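Local coordinates for protein putative TRAP PERIPLASMIC SOLUTE BINDING PROTEIN (Haemophilus influenzae, PDB 4PBQ) that probably captures L-gulonate or related sugar acids in the periplasm and hands them to a TRAP transporter for uptake into the cell, at residues S39-A42 with L43-Y46; R62-P65 with N66-G70; K264-E267 with L268-T272. All blocks are in the same frame, centred on the assembly; numbering follows the deposited sequence.

Contact 1: S39-A42 with L43-Y46; sequences SHIA and LQEY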
loop_
_atom_site.group_PDB
_atom_site.type_symbol
_atom_site.label_atom_id
_atom_site.label_comp_id
_atom_site.label_asym_id
_atom_site.label_seq_id
_atom_site.Cartn_x
_atom_site.Cartn_y
_atom_site.Cartn_z
ATOM N N SER A 39 9.197 0.766 6.332
ATOM C CA SER A 39 8.816 2.170 6.194
ATOM C C SER A 39 9.097 2.965 7.468
ATOM O O SER A 39 9.598 4.094 7.410
ATOM C CB SER A 39 7.330 2.314 5.770
ATOM O OG SER A 39 6.467 1.763 6.739
ATOM N N HIS A 40 8.811 2.389 8.628
ATOM C CA HIS A 40 9.001 3.124 9.864
ATOM C C HIS A 40 10.476 3.273 10.156
ATOM O O HIS A 40 10.920 4.344 10.537
ATOM C CB HIS A 40 8.354 2.437 11.061
ATOM C CG HIS A 40 8.333 3.300 12.283
ATOM N ND1 HIS A 40 7.366 4.249 12.502
ATOM C CD2 HIS A 40 9.173 3.384 13.338
ATOM C CE1 HIS A 40 7.608 4.891 13.631
ATOM N NE2 HIS A 40 8.702 4.381 14.159
ATOM N N ILE A 41 11.213 2.181 9.984
ATOM C CA ILE A 41 12.652 2.175 10.233
ATOM C C ILE A 41 13.333 3.191 9.331
ATOM O O ILE A 41 14.160 3.977 9.788
ATOM C CB ILE A 41 13.234 0.761 10.006
ATOM C CG1 ILE A 41 12.736 -0.196 11.104
ATOM C CG2 ILE A 41 14.736 0.776 10.054
ATOM C CD1 ILE A 41 12.988 -1.661 10.811
ATOM N N ALA A 42 12.974 3.184 8.051
ATOM C CA ALA A 42 13.540 4.144 7.100
ATOM C C ALA A 42 13.120 5.597 7.378
ATOM O O ALA A 42 13.915 6.518 7.183
ATOM C CB ALA A 42 13.204 3.728 5.657
ATOM N N LEU A 43 11.887 5.804 7.837
ATOM C CA LEU A 43 11.446 7.126 8.269
ATOM C C LEU A 43 12.319 7.614 9.416
ATOM O O LEU A 43 12.748 8.769 9.438
ATOM C CB LEU A 43 9.998 7.086 8.745
ATOM C CG LEU A 43 8.899 7.158 7.705
ATOM C CD1 LEU A 43 7.571 7.042 8.410
ATOM C CD2 LEU A 43 8.956 8.435 6.867
ATOM N N GLN A 44 12.570 6.738 10.383
ATOM C CA GLN A 44 13.397 7.104 11.542
ATOM C C GLN A 44 14.825 7.466 11.174
ATOM O O GLN A 44 15.364 8.467 11.657
ATOM C CB GLN A 44 13.471 5.958 12.552
ATOM C CG GLN A 44 12.213 5.577 13.271
ATOM C CD GLN A 44 12.435 4.366 14.202
ATOM O OE1 GLN A 44 12.842 3.267 13.764
ATOM N NE2 GLN A 44 12.162 4.565 15.483
ATOM N N GLU A 45 15.446 6.643 10.348
ATOM C CA GLU A 45 16.884 6.754 10.125
ATOM C C GLU A 45 17.241 7.748 9.027
ATOM O O GLU A 45 18.331 8.339 9.058
ATOM C CB GLU A 45 17.463 5.388 9.789
ATOM C CG GLU A 45 17.463 4.441 10.954
ATOM C CD GLU A 45 18.062 5.066 12.204
ATOM O OE1 GLU A 45 19.167 5.680 12.095
ATOM O OE2 GLU A 45 17.404 4.967 13.275
ATOM N N TYR A 46 16.348 7.902 8.047
ATOM C CA TYR A 46 16.678 8.639 6.822
ATOM C C TYR A 46 15.824 9.893 6.633
ATOM O O TYR A 46 16.353 10.955 6.331
ATOM C CB TYR A 46 16.601 7.723 5.580
ATOM C CG TYR A 46 17.454 6.499 5.758
ATOM C CD1 TYR A 46 18.828 6.610 5.874
ATOM C CD2 TYR A 46 16.883 5.240 5.867
ATOM C CE1 TYR A 46 19.607 5.498 6.087
ATOM C CE2 TYR A 46 17.661 4.125 6.079
ATOM C CZ TYR A 46 19.012 4.258 6.180
ATOM O OH TYR A 46 19.788 3.146 6.386
HETATM O O HOH W 1 9.512 5.790 16.460
#
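Helix 38-54 is the crossover helix of a beta-alpha-beta unit between strands 25-30 and 59-64, and on its first turns H40 and Q44 show how side chains four residues apart can share a polar partner. The Q44 amide crosses the imidazole obliquely, the two planes 50° apart, with Q44 CD 3.5 Å from H40 CD2. A water lying in the ring plane at its edge is 2.8 Å from H40 NE2 and also takes a weak bond from Q44 NE2, while H40 ND1 is held by H31. With CG anti to the backbone N (chi1 -170°) the H40 ring stands out from the helix, and the extended Q44 chain leans back to meet it.

Along the backbone, L43 N bonds S39 O at 2.9 Å, and Q44, E45 and Y46 N likewise donate four residues back. On another flank A42 CB sits in the plane of the Y46 ring, at its edge, 4.0 Å from CD2, and E45 CB lies over one ring face. E45 turns its carboxylate to a salt bridge with K49. These i to i+4 pairs, common to any alpha-helix, here lie on a crossover helix that packs on strand 59-64 and helix 248-281.

Contact 2: R62-P65 with N66-G70; sequences RLYP and NNQLG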
loop_
_atom_site.group_PDB
_atom_site.type_symbol
_atom_site.label_atom_id
_atom_site.label_comp_id
_atom_site.label_asym_id
_atom_site.label_seq_id
_atom_site.Cartn_x
_atom_site.Cartn_y
_atom_site.Cartn_z
ATOM N N ARG A 62 7.608 14.117 13.900
ATOM C CA ARG A 62 7.182 13.220 14.991
ATOM C C ARG A 62 6.423 12.020 14.380
ATOM O O ARG A 62 5.412 12.207 13.745
ATOM C CB ARG A 62 6.285 13.944 15.999
ATOM C CG ARG A 62 6.970 15.136 16.658
ATOM C CD ARG A 62 6.217 15.577 17.900
ATOM N NE ARG A 62 6.411 14.644 19.009
ATOM C CZ ARG A 62 5.602 14.555 20.063
ATOM N NH1 ARG A 62 5.855 13.676 21.029
ATOM N NH2 ARG A 62 4.541 15.350 20.157
ATOM N N LEU A 63 6.922 10.810 14.592
ATOM C CA LEU A 63 6.358 9.615 13.963
ATOM C C LEU A 63 5.240 8.989 14.811
ATOM O O LEU A 63 5.344 8.868 16.047
ATOM C CB LEU A 63 7.445 8.567 13.700
ATOM C CG LEU A 63 8.635 9.102 12.897
ATOM C CD1 LEU A 63 9.608 7.978 12.606
ATOM C CD2 LEU A 63 8.194 9.763 11.568
ATOM N N TYR A 64 4.180 8.581 14.131
ATOM C CA TYR A 64 3.027 7.966 14.772
ATOM C C TYR A 64 2.618 6.721 13.982
ATOM O O TYR A 64 1.787 6.790 13.083
ATOM C CB TYR A 64 1.861 8.945 14.815
ATOM C CG TYR A 64 2.052 10.100 15.786
ATOM C CD1 TYR A 64 1.698 9.993 17.132
ATOM C CD2 TYR A 64 2.572 11.310 15.344
ATOM C CE1 TYR A 64 1.850 11.073 18.012
ATOM C CE2 TYR A 64 2.728 12.389 16.211
ATOM C CZ TYR A 64 2.370 12.266 17.533
ATOM O OH TYR A 64 2.530 13.353 18.367
ATOM N N PRO A 65 3.202 5.571 14.326
ATOM C CA PRO A 65 2.898 4.349 13.591
ATOM C C PRO A 65 1.567 3.741 14.077
ATOM O O PRO A 65 0.906 4.275 14.959
ATOM C CB PRO A 65 4.068 3.452 13.966
ATOM C CG PRO A 65 4.342 3.846 15.434
ATOM C CD PRO A 65 4.164 5.344 15.426
ATOM N N ASN A 66 1.197 2.619 13.490
ATOM C CA ASN A 66 0.158 1.750 14.019
ATOM C C ASN A 66 -1.184 2.449 14.305
ATOM O O ASN A 66 -1.832 2.162 15.302
ATOM C CB ASN A 66 0.654 1.064 15.286
ATOM C CG ASN A 66 -0.107 -0.204 15.586
ATOM O OD1 ASN A 66 -0.735 -0.809 14.695
ATOM N ND2 ASN A 66 -0.070 -0.619 16.849
ATOM N N ASN A 67 -1.579 3.362 13.408
ATOM C CA ASN A 67 -2.871 4.042 13.463
ATOM C C ASN A 67 -3.066 4.892 14.716
ATOM O O ASN A 67 -4.194 5.210 15.096
ATOM C CB ASN A 67 -4.026 3.024 13.368
ATOM C CG ASN A 67 -3.939 2.162 12.142
ATOM O OD1 ASN A 67 -3.849 2.659 11.053
ATOM N ND2 ASN A 67 -3.938 0.841 12.332
ATOM N N GLN A 68 -1.959 5.308 15.333
ATOM C CA GLN A 68 -2.061 6.157 16.507
ATOM C C GLN A 68 -2.896 7.437 16.264
ATOM O O GLN A 68 -3.682 7.834 17.130
ATOM C CB GLN A 68 -0.646 6.491 17.009
ATOM C CG GLN A 68 -0.004 5.305 17.739
ATOM C CD GLN A 68 1.473 5.529 18.037
ATOM O OE1 GLN A 68 2.023 6.592 17.750
ATOM N NE2 GLN A 68 2.121 4.505 18.589
ATOM N N LEU A 69 -2.708 8.081 15.100
ATOM C CA LEU A 69 -3.424 9.307 14.763
ATOM C C LEU A 69 -4.736 9.004 14.044
ATOM O O LEU A 69 -5.409 9.928 13.581
ATOM C CB LEU A 69 -2.590 10.240 13.894
ATOM C CG LEU A 69 -1.265 10.720 14.465
ATOM C CD1 LEU A 69 -0.567 11.575 13.431
ATOM C CD2 LEU A 69 -1.526 11.498 15.750
ATOM N N GLY A 70 -5.076 7.728 13.984
ATOM C CA GLY A 70 -6.312 7.262 13.380
ATOM C C GLY A 70 -5.984 6.270 12.278
ATOM O O GLY A 70 -4.842 6.110 11.853
HETATM O O HOH W 2 -1.002 7.091 12.761
#
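P65 and Q68 are the ends of a type I' beta turn that follows strand 59-64, and Y64, the last strand residue, packs against what comes after it; together they illustrate how a chain leaving a strand of a mixed sheet can be folded back on its last strand residues. The turn is closed by Q68 N donating to P65 O at 3.1 Å, with an N-H...O angle of 160°. Its two corner positions, N66 and N67, both take positive phi values, as this turn type requires. A type I turn from N67 to G70 overlaps it and leads on toward helix 72-81.

P65 is flanked by the Q68 side chain, which doubles back alongside it. Q68 OE1 approaches P65 CD at 3.4 Å, and Q68 CG comes within 3.1 Å of P65 O. The amide is brought there by an extended chain beyond CG. Its plane stands nearly perpendicular to the Y64 ring, 83° apart, with OE1 3.5 Å from Y64 CD1. P65 also rests on H31 and D35, and the N67 side chain touches Y32, a residue of the L-gulonate pocket.

Y64 presents a face of its ring to L69, whose CG lies 3.6 Å from Y64 CB. The side chain of K28 on strand 25-30 touches both residues. A water joins the backbones, donating to Y64 O and accepting from L69 N. Over the ring itself, L69 CD2 makes a CH-pi contact, 3.9 Å from the centroid and 14° off the normal.

Contact 3: K264-E267 with L268-T272; sequences KEWE and LAIKT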
loop_
_atom_site.group_PDB
_atom_site.type_symbol
_atom_site.label_atom_id
_atom_site.label_comp_id
_atom_site.label_asym_id
_atom_site.label_seq_id
_atom_site.Cartn_x
_atom_site.Cartn_y
_atom_site.Cartn_z
ATOM N N LYS A 264 16.314 3.736 0.399
ATOM C CA LYS A 264 16.611 2.851 1.519
ATOM C C LYS A 264 15.413 1.974 1.878
ATOM O O LYS A 264 15.590 0.803 2.289
ATOM C CB LYS A 264 17.053 3.663 2.747
ATOM C CG LYS A 264 18.383 4.377 2.520
ATOM C CD LYS A 264 19.540 3.390 2.434
ATOM C CE LYS A 264 20.866 4.101 2.570
ATOM N NZ LYS A 264 21.872 3.596 1.609
ATOM N N GLU A 265 14.207 2.523 1.737
ATOM C CA GLU A 265 13.006 1.781 2.082
ATOM C C GLU A 265 12.737 0.636 1.091
ATOM O O GLU A 265 12.383 -0.449 1.505
ATOM C CB GLU A 265 11.768 2.664 2.177
ATOM C CG GLU A 265 10.580 1.973 2.901
ATOM C CD GLU A 265 9.668 1.162 1.992
ATOM O OE1 GLU A 265 9.764 1.346 0.767
ATOM O OE2 GLU A 265 8.852 0.352 2.516
ATOM N N TRP A 266 12.901 0.895 -0.199
ATOM C CA TRP A 266 12.774 -0.179 -1.198
ATOM C C TRP A 266 13.757 -1.301 -0.893
ATOM O O TRP A 266 13.377 -2.450 -0.839
ATOM C CB TRP A 266 12.972 0.333 -2.626
ATOM C CG TRP A 266 11.714 0.910 -3.194
ATOM C CD1 TRP A 266 11.330 2.225 -3.167
ATOM C CD2 TRP A 266 10.637 0.191 -3.853
ATOM N NE1 TRP A 266 10.080 2.370 -3.752
ATOM C CE2 TRP A 266 9.652 1.147 -4.202
ATOM C CE3 TRP A 266 10.425 -1.159 -4.198
ATOM C CZ2 TRP A 266 8.464 0.796 -4.847
ATOM C CZ3 TRP A 266 9.250 -1.500 -4.844
ATOM C CH2 TRP A 266 8.292 -0.520 -5.172
ATOM N N GLU A 267 15.024 -0.944 -0.695
ATOM C CA GLU A 267 16.057 -1.918 -0.375
ATOM C C GLU A 267 15.717 -2.733 0.874
ATOM O O GLU A 267 15.798 -3.977 0.870
ATOM C CB GLU A 267 17.397 -1.185 -0.201
ATOM C CG GLU A 267 18.571 -2.063 0.179
ATOM C CD GLU A 267 19.889 -1.298 0.209
ATOM O OE1 GLU A 267 20.006 -0.311 0.966
ATOM O OE2 GLU A 267 20.804 -1.692 -0.538
ATOM N N LEU A 268 15.357 -2.045 1.951
ATOM C CA LEU A 268 15.039 -2.704 3.203
ATOM C C LEU A 268 13.761 -3.550 3.098
ATOM O O LEU A 268 13.670 -4.651 3.658
ATOM C CB LEU A 268 14.894 -1.655 4.314
ATOM C CG LEU A 268 14.660 -2.261 5.698
ATOM C CD1 LEU A 268 15.800 -3.185 6.101
ATOM C CD2 LEU A 268 14.493 -1.170 6.760
ATOM N N ALA A 269 12.788 -3.043 2.364
ATOM C CA ALA A 269 11.533 -3.750 2.213
ATOM C C ALA A 269 11.723 -5.049 1.424
ATOM O O ALA A 269 11.187 -6.084 1.803
ATOM C CB ALA A 269 10.480 -2.837 1.547
ATOM N N ILE A 270 12.483 -4.997 0.334
ATOM C CA ILE A 270 12.750 -6.201 -0.430
ATOM C C ILE A 270 13.491 -7.243 0.423
ATOM O O ILE A 270 13.105 -8.422 0.449
ATOM C CB ILE A 270 13.494 -5.866 -1.734
ATOM C CG1 ILE A 270 12.545 -5.084 -2.646
ATOM C CG2 ILE A 270 14.007 -7.131 -2.427
ATOM C CD1 ILE A 270 13.241 -4.335 -3.759
ATOM N N LYS A 271 14.524 -6.803 1.138
ATOM C CA LYS A 271 15.309 -7.670 2.007
ATOM C C LYS A 271 14.462 -8.280 3.116
ATOM O O LYS A 271 14.551 -9.494 3.390
ATOM C CB LYS A 271 16.487 -6.873 2.587
ATOM C CG LYS A 271 17.385 -7.640 3.565
ATOM C CD LYS A 271 18.414 -6.701 4.187
ATOM C CE LYS A 271 19.152 -7.363 5.333
ATOM N NZ LYS A 271 19.965 -8.501 4.834
ATOM N N THR A 272 13.649 -7.437 3.747
ATOM C CA THR A 272 12.867 -7.830 4.909
ATOM C C THR A 272 11.738 -8.770 4.500
ATOM O O THR A 272 11.431 -9.716 5.209
ATOM C CB THR A 272 12.314 -6.602 5.688
ATOM O OG1 THR A 272 13.413 -5.791 6.142
ATOM C CG2 THR A 272 11.546 -7.029 6.896
#
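E265 O accepts from A269 N at 2.8 Å, and the same step is repeated by L268 N on K264 O, I270 N on W266 O and K271 N on E267 O. The third of these is the straightest, with an N-H...O angle of 168°. One turn on, L268 O is gripped twice: T272 N and T272 OG1, the latter at 2.7 Å, reach it from opposite faces of its carbonyl plane, so that the threonine hydroxyl is turned back onto the helix backbone.

The E265 carboxylate bends forward along the helix, its chain kinked at chi2 (-88°), until OE2 lies 3.7 Å from A269 CB; its other oxygen, OE1, takes a hydrogen bond from M143 N and lies above one face of the W266 indole, offset toward the rim. All this belongs to helix 248-281, a helix of more than thirty residues of the kind that runs along both lobes in TRAP solute-binding proteins. W266 fixes its indole through NE1, bonded to Y141 O. Beside that ring I270 CD1 comes near the ring plane at the edge, 4.3 Å from W266 CE3, and I270 CG1 is 3.3 Å from W266 O.

W266 and I270 press on helix 112-119, M143 of strand 136-151 touches both as well as A269, and the L268 side chain touches P38.

Overall arrangement
The three contacts form a chain of neighbours, with helix 38-54 in the middle. Contacts 1 and 3 have centres 11 Å apart and pack directly: Y46 CE2 is 3.4 Å from K264 CB, S39 CA is 3.7 Å from E265 CG, and I41 meets L268. Contact 1 also touches contact 2, 14 Å away between centres, where H40 ND1 lies 3.7 Å from P65 CB. Contacts 2 and 3 do not touch, their nearest atoms being about 11 Å apart. None of the three binds L-gulonate directly: the side chains of N67, S39 and E265 lie about 8, 11 and 12 Å from it.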